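Local coordinates for protein protease LasA (Pseudomonas aeruginosa, PDB 3IT5) that cleaves the pentaglycine cross-links of staphylococcal peptidoglycan and degrades host elastin as a secreted, zinc-dependent M23 metalloendopeptidase, at residues A[15-23]-A[34-42]; A[60-68]-A[106-114]. All blocks are in the same frame, centred on the assembly; numbering follows the deposited sequence.

Interaction 1: residues A[15-23]-A[34-42]. With ZN (zinc ion), chain E.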
ATOM      1  N   TYR A  15       9.921   2.882  10.188  1.00  7.05           N
ATOM      2  CA  TYR A  15       9.251   1.682  10.683  1.00  7.07           C
ATOM      3  C   TYR A  15       9.129   0.617   9.583  1.00  6.66           C
ATOM      4  O   TYR A  15       9.333   0.907   8.404  1.00  6.46           O
ATOM      5  CB  TYR A  15       7.892   2.047  11.306  1.00  7.33           C
ATOM      6  CG  TYR A  15       8.013   3.034  12.457  1.00  7.99           C
ATOM      7  CD1 TYR A  15       8.098   2.593  13.783  1.00  8.24           C
ATOM      8  CD2 TYR A  15       8.069   4.409  12.216  1.00  8.46           C
ATOM      9  CE1 TYR A  15       8.222   3.507  14.841  1.00  8.86           C
ATOM     10  CE2 TYR A  15       8.193   5.325  13.258  1.00  8.50           C
ATOM     11  CZ  TYR A  15       8.267   4.870  14.565  1.00  9.14           C
ATOM     12  OH  TYR A  15       8.392   5.791  15.582  1.00  9.82           O
ATOM     13  N   SER A  16       8.825  -0.614   9.981  1.00  6.45           N
ATOM     14  CA  SER A  16       8.854  -1.759   9.074  1.00  6.29           C
ATOM     15  C   SER A  16       7.589  -2.607   9.185  1.00  6.25           C
ATOM     16  O   SER A  16       7.222  -3.049  10.277  1.00  6.27           O
ATOM     17  CB  SER A  16      10.081  -2.632   9.366  1.00  6.29           C
ATOM     18  OG  SER A  16      11.283  -1.882   9.307  1.00  6.28           O
ATOM     19  N   TRP A  17       6.928  -2.825   8.051  1.00  6.16           N
ATOM     20  CA  TRP A  17       5.775  -3.723   7.980  1.00  6.00           C
ATOM     21  C   TRP A  17       6.077  -4.890   7.054  1.00  5.99           C
ATOM     22  O   TRP A  17       7.028  -4.833   6.265  1.00  6.06           O
ATOM     23  CB  TRP A  17       4.543  -2.977   7.454  1.00  5.69           C
ATOM     24  CG  TRP A  17       3.907  -2.019   8.415  1.00  5.34           C
ATOM     25  CD1 TRP A  17       4.402  -1.588   9.615  1.00  4.82           C
ATOM     26  CD2 TRP A  17       2.666  -1.335   8.227  1.00  4.68           C
ATOM     27  NE1 TRP A  17       3.537  -0.693  10.192  1.00  4.05           N
ATOM     28  CE2 TRP A  17       2.463  -0.516   9.360  1.00  4.63           C
ATOM     29  CE3 TRP A  17       1.699  -1.341   7.214  1.00  4.48           C
ATOM     30  CZ2 TRP A  17       1.332   0.287   9.509  1.00  4.32           C
ATOM     31  CZ3 TRP A  17       0.581  -0.530   7.356  1.00  5.41           C
ATOM     32  CH2 TRP A  17       0.407   0.272   8.497  1.00  4.79           C
ATOM     33  N   GLN A  18       5.252  -5.932   7.142  1.00  6.05           N
ATOM     34  CA  GLN A  18       5.378  -7.112   6.283  1.00  6.19           C
ATOM     35  C   GLN A  18       4.395  -7.067   5.111  1.00  6.25           C
ATOM     36  O   GLN A  18       3.178  -7.137   5.322  1.00  6.28           O
ATOM     37  CB  GLN A  18       5.105  -8.389   7.076  1.00  5.88           C
ATOM     38  CG  GLN A  18       6.052  -8.679   8.222  1.00  6.00           C
ATOM     39  CD  GLN A  18       5.623  -9.914   8.986  1.00  6.41           C
ATOM     40  OE1 GLN A  18       5.042 -10.840   8.413  1.00  6.55           O
ATOM     41  NE2 GLN A  18       5.894  -9.931  10.284  1.00  6.39           N
ATOM     42  N   PRO A  19       4.912  -6.981   3.871  1.00  6.32           N
ATOM     43  CA  PRO A  19       4.017  -7.024   2.712  1.00  6.28           C
ATOM     44  C   PRO A  19       3.724  -8.451   2.252  1.00  6.31           C
ATOM     45  O   PRO A  19       4.485  -9.370   2.562  1.00  6.37           O
ATOM     46  CB  PRO A  19       4.809  -6.277   1.636  1.00  6.29           C
ATOM     47  CG  PRO A  19       6.261  -6.561   1.986  1.00  6.44           C
ATOM     48  CD  PRO A  19       6.328  -6.826   3.476  1.00  6.29           C
ATOM     49  N   ASN A  20       2.621  -8.632   1.528  1.00  6.24           N
ATOM     50  CA  ASN A  20       2.326  -9.908   0.879  1.00  6.37           C
ATOM     51  C   ASN A  20       2.425  -9.760  -0.641  1.00  6.52           C
ATOM     52  O   ASN A  20       2.753  -8.681  -1.135  1.00  6.73           O
ATOM     53  CB  ASN A  20       0.959 -10.460   1.326  1.00  6.16           C
ATOM     54  CG  ASN A  20      -0.220  -9.828   0.581  1.00  6.24           C
ATOM     55  OD1 ASN A  20      -0.086  -8.793  -0.078  1.00  5.38           O
ATOM     56  ND2 ASN A  20      -1.387 -10.461   0.690  1.00  5.36           N
ATOM     57  N   GLY A  21       2.139 -10.833  -1.374  1.00  6.72           N
ATOM     58  CA  GLY A  21       2.265 -10.837  -2.829  1.00  6.68           C
ATOM     59  C   GLY A  21       1.311  -9.908  -3.561  1.00  7.02           C
ATOM     60  O   GLY A  21       0.193  -9.643  -3.097  1.00  7.12           O
ATOM     61  N   ALA A  22       1.764  -9.416  -4.711  1.00  6.91           N
ATOM     62  CA  ALA A  22       0.969  -8.535  -5.550  1.00  6.97           C
ATOM     63  C   ALA A  22      -0.288  -9.231  -6.057  1.00  7.06           C
ATOM     64  O   ALA A  22      -0.287 -10.436  -6.331  1.00  7.23           O
ATOM     65  CB  ALA A  22       1.798  -8.014  -6.717  1.00  7.01           C
ATOM     66  N   HIS A  23      -1.361  -8.460  -6.167  1.00  6.91           N
ATOM     67  CA  HIS A  23      -2.639  -8.981  -6.621  1.00  7.13           C
ATOM     68  C   HIS A  23      -3.467  -7.854  -7.206  1.00  7.46           C
ATOM     69  O   HIS A  23      -3.105  -6.680  -7.078  1.00  7.83           O
ATOM     70  CB  HIS A  23      -3.388  -9.687  -5.481  1.00  6.72           C
ATOM     71  CG  HIS A  23      -3.465  -8.892  -4.216  1.00  6.27           C
ATOM     72  ND1 HIS A  23      -2.405  -8.779  -3.342  1.00  5.43           N
ATOM     73  CD2 HIS A  23      -4.478  -8.181  -3.669  1.00  5.44           C
ATOM     74  CE1 HIS A  23      -2.759  -8.027  -2.315  1.00  5.58           C
ATOM     75  NE2 HIS A  23      -4.014  -7.655  -2.487  1.00  5.17           N
ATOM     76  N   SER A  34      -2.049  -4.174  -6.610  1.00  7.83           N
ATOM     77  CA  SER A  34      -2.097  -4.025  -5.155  1.00  7.27           C
ATOM     78  C   SER A  34      -1.154  -4.965  -4.410  1.00  7.18           C
ATOM     79  O   SER A  34      -0.802  -6.038  -4.905  1.00  7.16           O
ATOM     80  CB  SER A  34      -3.530  -4.252  -4.648  1.00  7.23           C
ATOM     81  OG  SER A  34      -4.494  -3.558  -5.430  1.00  6.55           O
ATOM     82  N   PHE A  35      -0.749  -4.543  -3.218  1.00  6.89           N
ATOM     83  CA  PHE A  35      -0.140  -5.442  -2.247  1.00  7.07           C
ATOM     84  C   PHE A  35      -0.609  -5.086  -0.843  1.00  6.82           C
ATOM     85  O   PHE A  35      -0.937  -3.929  -0.558  1.00  7.34           O
ATOM     86  CB  PHE A  35       1.394  -5.487  -2.364  1.00  6.82           C
ATOM     87  CG  PHE A  35       2.103  -4.263  -1.841  1.00  7.12           C
ATOM     88  CD1 PHE A  35       2.488  -4.181  -0.502  1.00  7.21           C
ATOM     89  CD2 PHE A  35       2.430  -3.216  -2.697  1.00  6.98           C
ATOM     90  CE1 PHE A  35       3.163  -3.059  -0.017  1.00  7.35           C
ATOM     91  CE2 PHE A  35       3.111  -2.096  -2.228  1.00  7.16           C
ATOM     92  CZ  PHE A  35       3.479  -2.012  -0.886  1.00  7.31           C
ATOM     93  N   ASP A  36      -0.670  -6.093   0.018  1.00  6.47           N
ATOM     94  CA  ASP A  36      -1.092  -5.888   1.393  1.00  6.22           C
ATOM     95  C   ASP A  36       0.126  -5.759   2.289  1.00  6.30           C
ATOM     96  O   ASP A  36       1.211  -6.217   1.937  1.00  5.87           O
ATOM     97  CB  ASP A  36      -1.987  -7.034   1.870  1.00  6.19           C
ATOM     98  CG  ASP A  36      -3.182  -7.259   0.964  1.00  5.99           C
ATOM     99  OD1 ASP A  36      -3.748  -6.271   0.446  1.00  6.11           O
ATOM    100  OD2 ASP A  36      -3.565  -8.431   0.772  1.00  6.88           O
ATOM    101  N   ALA A  37      -0.063  -5.116   3.436  1.00  6.27           N
ATOM    102  CA  ALA A  37       0.999  -4.944   4.411  1.00  6.57           C
ATOM    103  C   ALA A  37       0.412  -4.814   5.804  1.00  6.78           C
ATOM    104  O   ALA A  37      -0.616  -4.166   6.008  1.00  6.71           O
ATOM    105  CB  ALA A  37       1.861  -3.731   4.073  1.00  6.53           C
ATOM    106  N   SER A  38       1.074  -5.458   6.758  1.00  6.98           N
ATOM    107  CA  SER A  38       0.683  -5.391   8.153  1.00  7.29           C
ATOM    108  C   SER A  38       1.944  -5.534   8.987  1.00  7.44           C
ATOM    109  O   SER A  38       2.845  -6.305   8.629  1.00  7.62           O
ATOM    110  CB  SER A  38      -0.297  -6.517   8.480  1.00  7.01           C
ATOM    111  OG  SER A  38      -0.740  -6.441   9.820  1.00  7.47           O
ATOM    112  N   TYR A  39       2.017  -4.790  10.087  1.00  7.59           N
ATOM    113  CA  TYR A  39       3.159  -4.902  10.993  1.00  7.64           C
ATOM    114  C   TYR A  39       3.410  -6.358  11.384  1.00  7.76           C
ATOM    115  O   TYR A  39       4.521  -6.859  11.205  1.00  7.80           O
ATOM    116  CB  TYR A  39       2.991  -4.025  12.248  1.00  7.66           C
ATOM    117  CG  TYR A  39       3.911  -4.440  13.384  1.00  7.50           C
ATOM    118  CD1 TYR A  39       5.286  -4.245  13.296  1.00  7.64           C
ATOM    119  CD2 TYR A  39       3.405  -5.048  14.532  1.00  7.82           C
ATOM    120  CE1 TYR A  39       6.141  -4.642  14.325  1.00  8.52           C
ATOM    121  CE2 TYR A  39       4.249  -5.452  15.571  1.00  8.27           C
ATOM    122  CZ  TYR A  39       5.616  -5.239  15.460  1.00  8.87           C
ATOM    123  OH  TYR A  39       6.462  -5.631  16.475  1.00  9.05           O
ATOM    124  N   ASP A  40       2.374  -7.029  11.892  1.00  7.88           N
ATOM    125  CA  ASP A  40       2.515  -8.385  12.442  1.00  8.29           C
ATOM    126  C   ASP A  40       1.561  -9.454  11.882  1.00  8.25           C
ATOM    127  O   ASP A  40       1.702 -10.627  12.225  1.00  8.41           O
ATOM    128  CB  ASP A  40       2.427  -8.356  13.980  1.00  8.47           C
ATOM    129  CG  ASP A  40       1.240  -7.545  14.497  1.00  9.03           C
ATOM    130  OD1 ASP A  40       0.440  -7.038  13.677  1.00  9.47           O
ATOM    131  OD2 ASP A  40       1.117  -7.401  15.733  1.00 10.19           O
ATOM    132  N   TRP A  41       0.615  -9.051  11.027  1.00  8.12           N
ATOM    133  CA  TRP A  41      -0.425  -9.946  10.464  1.00  7.99           C
ATOM    134  C   TRP A  41      -1.190 -10.766  11.525  1.00  8.13           C
ATOM    135  O   TRP A  41      -1.177 -12.003  11.495  1.00  7.99           O
ATOM    136  CB  TRP A  41       0.156 -10.859   9.369  1.00  7.91           C
ATOM    137  CG  TRP A  41       0.414 -10.150   8.068  1.00  7.57           C
ATOM    138  CD1 TRP A  41       1.576  -9.545   7.681  1.00  7.58           C
ATOM    139  CD2 TRP A  41      -0.512  -9.973   6.984  1.00  6.98           C
ATOM    140  NE1 TRP A  41       1.431  -8.998   6.427  1.00  6.56           N
ATOM    141  CE2 TRP A  41       0.161  -9.249   5.975  1.00  6.55           C
ATOM    142  CE3 TRP A  41      -1.842 -10.360   6.767  1.00  6.74           C
ATOM    143  CZ2 TRP A  41      -0.451  -8.899   4.769  1.00  6.38           C
ATOM    144  CZ3 TRP A  41      -2.452 -10.011   5.561  1.00  6.20           C
ATOM    145  CH2 TRP A  41      -1.756  -9.285   4.581  1.00  6.22           C
ATOM    146  N   PRO A  42      -1.884 -10.076  12.451  1.00  8.20           N
ATOM    147  CA  PRO A  42      -2.424 -10.740  13.628  1.00  8.19           C
ATOM    148  C   PRO A  42      -3.886 -11.169  13.458  1.00  8.17           C
ATOM    149  O   PRO A  42      -4.430 -11.105  12.350  1.00  8.13           O
ATOM    150  CB  PRO A  42      -2.332  -9.641  14.679  1.00  8.20           C
ATOM    151  CG  PRO A  42      -2.623  -8.376  13.892  1.00  8.28           C
ATOM    152  CD  PRO A  42      -2.240  -8.643  12.447  1.00  8.22           C
TER
HETATM  153 ZN    ZN E 183      -5.259  -6.867  -0.809  1.00 14.54          ZN
HETATM  154  O   HOH W   1       7.094  -5.780  11.256  1.00  2.65           O
HETATM  155  O   HOH W   2       3.896 -12.203  11.352  1.00 19.35           O
HETATM  156  O   HOH W   3      -6.671  -7.338   0.669  1.00 10.52           O

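Interaction 2: residues A[60-68]-A[106-114]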
ATOM      1  N   ARG A  60      -9.249  11.912  -1.141  1.00  6.55           N
ATOM      2  CA  ARG A  60     -10.679  11.663  -1.205  1.00  7.15           C
ATOM      3  C   ARG A  60     -11.014  10.625  -0.144  1.00  7.14           C
ATOM      4  O   ARG A  60     -10.487   9.513  -0.177  1.00  7.23           O
ATOM      5  CB  ARG A  60     -11.095  11.158  -2.593  1.00  7.59           C
ATOM      6  CG  ARG A  60     -12.566  10.690  -2.700  1.00  8.80           C
ATOM      7  CD  ARG A  60     -13.542  11.872  -2.720  1.00  9.98           C
ATOM      8  NE  ARG A  60     -14.903  11.557  -3.184  1.00 10.72           N
ATOM      9  CZ  ARG A  60     -15.232  10.611  -4.067  1.00 11.97           C
ATOM     10  NH1 ARG A  60     -14.307   9.848  -4.639  1.00 12.13           N
ATOM     11  NH2 ARG A  60     -16.504  10.439  -4.405  1.00 11.46           N
ATOM     12  N   VAL A  61     -11.867  10.994   0.809  1.00  7.24           N
ATOM     13  CA  VAL A  61     -12.403  10.014   1.751  1.00  7.40           C
ATOM     14  C   VAL A  61     -13.683   9.424   1.152  1.00  7.64           C
ATOM     15  O   VAL A  61     -14.763  10.029   1.219  1.00  7.61           O
ATOM     16  CB  VAL A  61     -12.635  10.599   3.171  1.00  7.53           C
ATOM     17  CG1 VAL A  61     -13.157   9.522   4.129  1.00  7.23           C
ATOM     18  CG2 VAL A  61     -11.342  11.194   3.722  1.00  7.24           C
ATOM     19  N   LEU A  62     -13.533   8.249   0.547  1.00  7.88           N
ATOM     20  CA  LEU A  62     -14.631   7.549  -0.127  1.00  8.15           C
ATOM     21  C   LEU A  62     -15.621   6.939   0.865  1.00  7.99           C
ATOM     22  O   LEU A  62     -16.808   6.815   0.568  1.00  7.77           O
ATOM     23  CB  LEU A  62     -14.075   6.471  -1.070  1.00  8.22           C
ATOM     24  CG  LEU A  62     -13.486   6.985  -2.390  1.00  8.64           C
ATOM     25  CD1 LEU A  62     -12.251   6.199  -2.813  1.00  8.85           C
ATOM     26  CD2 LEU A  62     -14.538   6.977  -3.490  1.00  9.50           C
ATOM     27  N   SER A  63     -15.116   6.567   2.041  1.00  8.09           N
ATOM     28  CA  SER A  63     -15.919   5.976   3.106  1.00  7.95           C
ATOM     29  C   SER A  63     -15.077   5.901   4.380  1.00  7.89           C
ATOM     30  O   SER A  63     -13.884   6.210   4.352  1.00  7.74           O
ATOM     31  CB  SER A  63     -16.391   4.574   2.710  1.00  8.08           C
ATOM     32  OG  SER A  63     -15.314   3.653   2.728  1.00  8.38           O
ATOM     33  N   ARG A  64     -15.692   5.470   5.480  1.00  7.76           N
ATOM     34  CA  ARG A  64     -14.989   5.294   6.765  1.00  7.61           C
ATOM     35  C   ARG A  64     -13.793   4.332   6.689  1.00  7.40           C
ATOM     36  O   ARG A  64     -12.939   4.318   7.581  1.00  7.38           O
ATOM     37  CB  ARG A  64     -15.972   4.836   7.861  1.00  7.91           C
ATOM     38  CG  ARG A  64     -16.559   3.430   7.683  1.00  8.16           C
ATOM     39  CD  ARG A  64     -17.722   3.169   8.645  1.00  9.01           C
ATOM     40  NE  ARG A  64     -17.263   2.918  10.012  1.00  9.25           N
ATOM     41  CZ  ARG A  64     -17.227   1.723  10.596  1.00  9.06           C
ATOM     42  NH1 ARG A  64     -17.645   0.641   9.955  1.00  7.85           N
ATOM     43  NH2 ARG A  64     -16.778   1.613  11.840  1.00  9.68           N
ATOM     44  N   CYS A  65     -13.738   3.538   5.620  1.00  7.16           N
ATOM     45  CA  CYS A  65     -12.718   2.505   5.482  1.00  6.85           C
ATOM     46  C   CYS A  65     -11.911   2.558   4.175  1.00  6.60           C
ATOM     47  O   CYS A  65     -11.170   1.620   3.860  1.00  6.12           O
ATOM     48  CB  CYS A  65     -13.356   1.125   5.670  1.00  7.02           C
ATOM     49  SG  CYS A  65     -14.180   0.427   4.230  1.00  7.42           S
ATOM     50  N   GLN A  66     -12.040   3.655   3.426  1.00  6.06           N
ATOM     51  CA  GLN A  66     -11.310   3.794   2.158  1.00  6.00           C
ATOM     52  C   GLN A  66     -10.912   5.230   1.835  1.00  5.99           C
ATOM     53  O   GLN A  66     -11.711   6.160   1.999  1.00  5.91           O
ATOM     54  CB  GLN A  66     -12.097   3.193   0.988  1.00  5.78           C
ATOM     55  CG  GLN A  66     -11.219   2.842  -0.214  1.00  5.50           C
ATOM     56  CD  GLN A  66     -11.963   2.170  -1.355  1.00  5.35           C
ATOM     57  OE1 GLN A  66     -11.420   1.279  -2.014  1.00  5.53           O
ATOM     58  NE2 GLN A  66     -13.195   2.602  -1.610  1.00  3.97           N
ATOM     59  N   VAL A  67      -9.673   5.377   1.356  1.00  5.99           N
ATOM     60  CA  VAL A  67      -9.046   6.667   1.050  1.00  6.15           C
ATOM     61  C   VAL A  67      -8.238   6.542  -0.242  1.00  6.24           C
ATOM     62  O   VAL A  67      -7.630   5.497  -0.501  1.00  6.35           O
ATOM     63  CB  VAL A  67      -8.089   7.119   2.197  1.00  6.23           C
ATOM     64  CG1 VAL A  67      -7.191   8.284   1.764  1.00  6.45           C
ATOM     65  CG2 VAL A  67      -8.875   7.506   3.444  1.00  6.32           C
ATOM     66  N   ARG A  68      -8.241   7.606  -1.044  1.00  6.12           N
ATOM     67  CA  ARG A  68      -7.402   7.705  -2.237  1.00  6.23           C
ATOM     68  C   ARG A  68      -6.572   8.993  -2.165  1.00  6.12           C
ATOM     69  O   ARG A  68      -7.076  10.045  -1.759  1.00  6.09           O
ATOM     70  CB  ARG A  68      -8.279   7.669  -3.503  1.00  6.59           C
ATOM     71  CG  ARG A  68      -7.573   7.923  -4.850  1.00  7.59           C
ATOM     72  CD  ARG A  68      -7.261   6.639  -5.648  1.00  9.86           C
ATOM     73  NE  ARG A  68      -8.325   5.633  -5.588  1.00 11.03           N
ATOM     74  CZ  ARG A  68      -9.316   5.497  -6.468  1.00 12.04           C
ATOM     75  NH1 ARG A  68      -9.417   6.303  -7.522  1.00 13.31           N
ATOM     76  NH2 ARG A  68     -10.214   4.537  -6.293  1.00 12.36           N
ATOM     77  N   ILE A 106     -13.241  -6.697  11.541  1.00  4.13           N
ATOM     78  CA  ILE A 106     -13.692  -7.085  10.199  1.00  4.00           C
ATOM     79  C   ILE A 106     -14.857  -6.224   9.697  1.00  4.22           C
ATOM     80  O   ILE A 106     -15.052  -6.052   8.495  1.00  4.10           O
ATOM     81  CB  ILE A 106     -14.077  -8.595  10.149  1.00  4.00           C
ATOM     82  CG1 ILE A 106     -14.004  -9.125   8.710  1.00  3.67           C
ATOM     83  CG2 ILE A 106     -15.457  -8.842  10.786  1.00  3.53           C
ATOM     84  CD1 ILE A 106     -13.936 -10.649   8.596  1.00  3.50           C
ATOM     85  N   ASN A 107     -15.625  -5.689  10.642  1.00  4.62           N
ATOM     86  CA  ASN A 107     -16.823  -4.922  10.344  1.00  4.91           C
ATOM     87  C   ASN A 107     -16.461  -3.641   9.603  1.00  4.97           C
ATOM     88  O   ASN A 107     -17.000  -3.353   8.528  1.00  4.75           O
ATOM     89  CB  ASN A 107     -17.577  -4.620  11.647  1.00  5.04           C
ATOM     90  CG  ASN A 107     -17.525  -5.788  12.640  1.00  5.81           C
ATOM     91  OD1 ASN A 107     -16.445  -6.231  13.056  1.00  6.59           O
ATOM     92  ND2 ASN A 107     -18.686  -6.289  13.015  1.00  6.75           N
ATOM     93  N   THR A 108     -15.531  -2.889  10.183  1.00  4.87           N
ATOM     94  CA  THR A 108     -15.002  -1.688   9.548  1.00  4.98           C
ATOM     95  C   THR A 108     -14.141  -2.075   8.349  1.00  4.94           C
ATOM     96  O   THR A 108     -14.271  -1.482   7.278  1.00  4.73           O
ATOM     97  CB  THR A 108     -14.207  -0.831  10.540  1.00  4.89           C
ATOM     98  OG1 THR A 108     -15.019  -0.586  11.698  1.00  4.87           O
ATOM     99  CG2 THR A 108     -13.805   0.502   9.912  1.00  4.92           C
ATOM    100  N   ALA A 109     -13.296  -3.092   8.531  1.00  4.85           N
ATOM    101  CA  ALA A 109     -12.407  -3.592   7.478  1.00  5.44           C
ATOM    102  C   ALA A 109     -13.107  -3.836   6.142  1.00  5.46           C
ATOM    103  O   ALA A 109     -12.500  -3.704   5.073  1.00  5.72           O
ATOM    104  CB  ALA A 109     -11.694  -4.861   7.944  1.00  5.24           C
ATOM    105  N   LEU A 110     -14.386  -4.188   6.208  1.00  5.58           N
ATOM    106  CA  LEU A 110     -15.146  -4.491   5.007  1.00  5.99           C
ATOM    107  C   LEU A 110     -16.394  -3.616   4.903  1.00  6.16           C
ATOM    108  O   LEU A 110     -17.475  -4.107   4.596  1.00  6.28           O
ATOM    109  CB  LEU A 110     -15.500  -5.990   4.961  1.00  5.70           C
ATOM    110  CG  LEU A 110     -14.340  -6.991   5.058  1.00  5.49           C
ATOM    111  CD1 LEU A 110     -14.863  -8.383   5.305  1.00  5.25           C
ATOM    112  CD2 LEU A 110     -13.438  -6.971   3.815  1.00  5.67           C
ATOM    113  N   CYS A 111     -16.232  -2.313   5.145  1.00  6.94           N
ATOM    114  CA  CYS A 111     -17.342  -1.352   5.030  1.00  7.50           C
ATOM    115  C   CYS A 111     -17.904  -1.268   3.605  1.00  7.25           C
ATOM    116  O   CYS A 111     -19.086  -0.954   3.401  1.00  6.95           O
ATOM    117  CB  CYS A 111     -16.919   0.040   5.531  1.00  7.70           C
ATOM    118  SG  CYS A 111     -16.091   1.123   4.323  1.00  9.97           S
ATOM    119  N   GLU A 112     -17.052  -1.553   2.622  1.00  7.15           N
ATOM    120  CA  GLU A 112     -17.463  -1.509   1.221  1.00  7.17           C
ATOM    121  C   GLU A 112     -17.419  -2.890   0.571  1.00  6.91           C
ATOM    122  O   GLU A 112     -17.228  -3.009  -0.637  1.00  6.57           O
ATOM    123  CB  GLU A 112     -16.629  -0.481   0.440  1.00  7.51           C
ATOM    124  CG  GLU A 112     -17.016   0.961   0.747  1.00  7.69           C
ATOM    125  CD  GLU A 112     -16.179   1.971  -0.006  1.00  8.11           C
ATOM    126  OE1 GLU A 112     -16.510   2.284  -1.173  1.00  8.87           O
ATOM    127  OE2 GLU A 112     -15.198   2.469   0.576  1.00  7.51           O
ATOM    128  N   GLY A 113     -17.616  -3.924   1.392  1.00  6.77           N
ATOM    129  CA  GLY A 113     -17.647  -5.312   0.933  1.00  6.71           C
ATOM    130  C   GLY A 113     -16.285  -5.986   0.901  1.00  6.76           C
ATOM    131  O   GLY A 113     -15.293  -5.434   1.389  1.00  7.05           O
ATOM    132  N   GLY A 114     -16.247  -7.180   0.314  1.00  6.55           N
ATOM    133  CA  GLY A 114     -15.012  -7.936   0.129  1.00  6.48           C
ATOM    134  C   GLY A 114     -14.848  -9.038   1.161  1.00  6.23           C
ATOM    135  O   GLY A 114     -15.822  -9.455   1.800  1.00  6.43           O
TER

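Interaction 1: residues A[15-23]-A[34-42]
Gln18 O is gripped from two sides across the pair of segments: Ser38 N and the indole Trp41 NE1 approach it from opposite faces of the carbonyl plane, the indole bond being the shorter at 2.8 Å. The oxygen lies close to the ring plane of Trp41, a geometry that holds the indole against strand 16-19. With the return bond from Gln18 N to Ser38 O, Gln18 and Ser38 form an antiparallel hydrogen-bonded pair.

Further along, Asn20 pairs with Asp36 half by backbone and half by side chain. Its N donates to Asp36 O, while its side chain points toward the partner strand, with CG between the backbone N and the carbonyl carbon (chi1 81°), and OD1 accepts from Asp36 N at 2.8 Å in place of a backbone carbonyl. From the same amide, ND2 meets Asp36 OD2 at 3.0 Å on the anti side of the carboxylate, steadying a metal ligand from the second shell. The zinc ion is bound by Asp36 OD1 at 2.0 Å and by His23 NE2 at 2.2 Å. The imidazole is fixed in rotation by ND1, which donates to Gly21 O in the ring plane at 2.7 Å, and Ser34 O lies over one of its faces.

At the far end Tyr39 CB rests on the five-membered ring of Trp17 in a CH-pi contact. His122 and a water complete the zinc site of this M23 peptidase. Strand 34-38 runs antiparallel between strands 16-19 and 121-127, and strand 175-176 borders 16-19 on its other edge.

Interaction 2: residues A[60-68]-A[106-114]
A disulfide-pinned junction between a beta hairpin and a short helix, this contact lies within the antiparallel beta fold of the M23 peptidase domain. Strands 57-63 and 66-70 are joined by a type I turn from Ser63 to Gln66, next to a classic beta bulge in which Leu62 and Ser63 both face Gln66. Cys65, in that turn, is bonded through SG to Cys111 SG at 2.0 Å (chi3 -80°), just beyond helix 106-109.

Two polar contacts flank the bridge. On the helix side, the Arg64 chain bends at chi3 (-76°), laying one face of its guanidinium against Thr108 CG2; NH2 makes only a weak bond to Thr108 OG1, whose stronger partner is Asn105. Gln66 extends its amide toward the Glu112 carboxylate, the two planes nearly perpendicular, but its OE1 is bound by Asn78. Strand 75-83 lies alongside, with Tyr80 touching both Cys65 and Gln66.

Ser63 OG lies between the backbone N and the carbonyl carbon (chi1 72°), where it can serve both segments: it accepts from Cys65 N in an ST turn and donates to Glu112 OE2, although the 2.5 Å separation is unusually short and its exact length doubtful.

In the fold
Interactions 1 and 2 illustrate how a small beta protein can place different kinds of contact around one site: one supplies two of the three protein ligands of the zinc ion, the other is a disulfide-linked junction of hairpin and helix. Their centres are 18 Å apart and their nearest atoms about 9 Å, so they do not touch, though both reach the same sheet. Strand 75-83 and its neighbour 121-127 lie between them, carrying His81 and the zinc ligand His122 respectively. The 60-68/106-114 junction comes near the site from its side: the Gln66 side chain is about 10 Å from the zinc ion, and Ala109 O accepts a hydrogen bond from His81 ND1, a residue inferred to be catalytic.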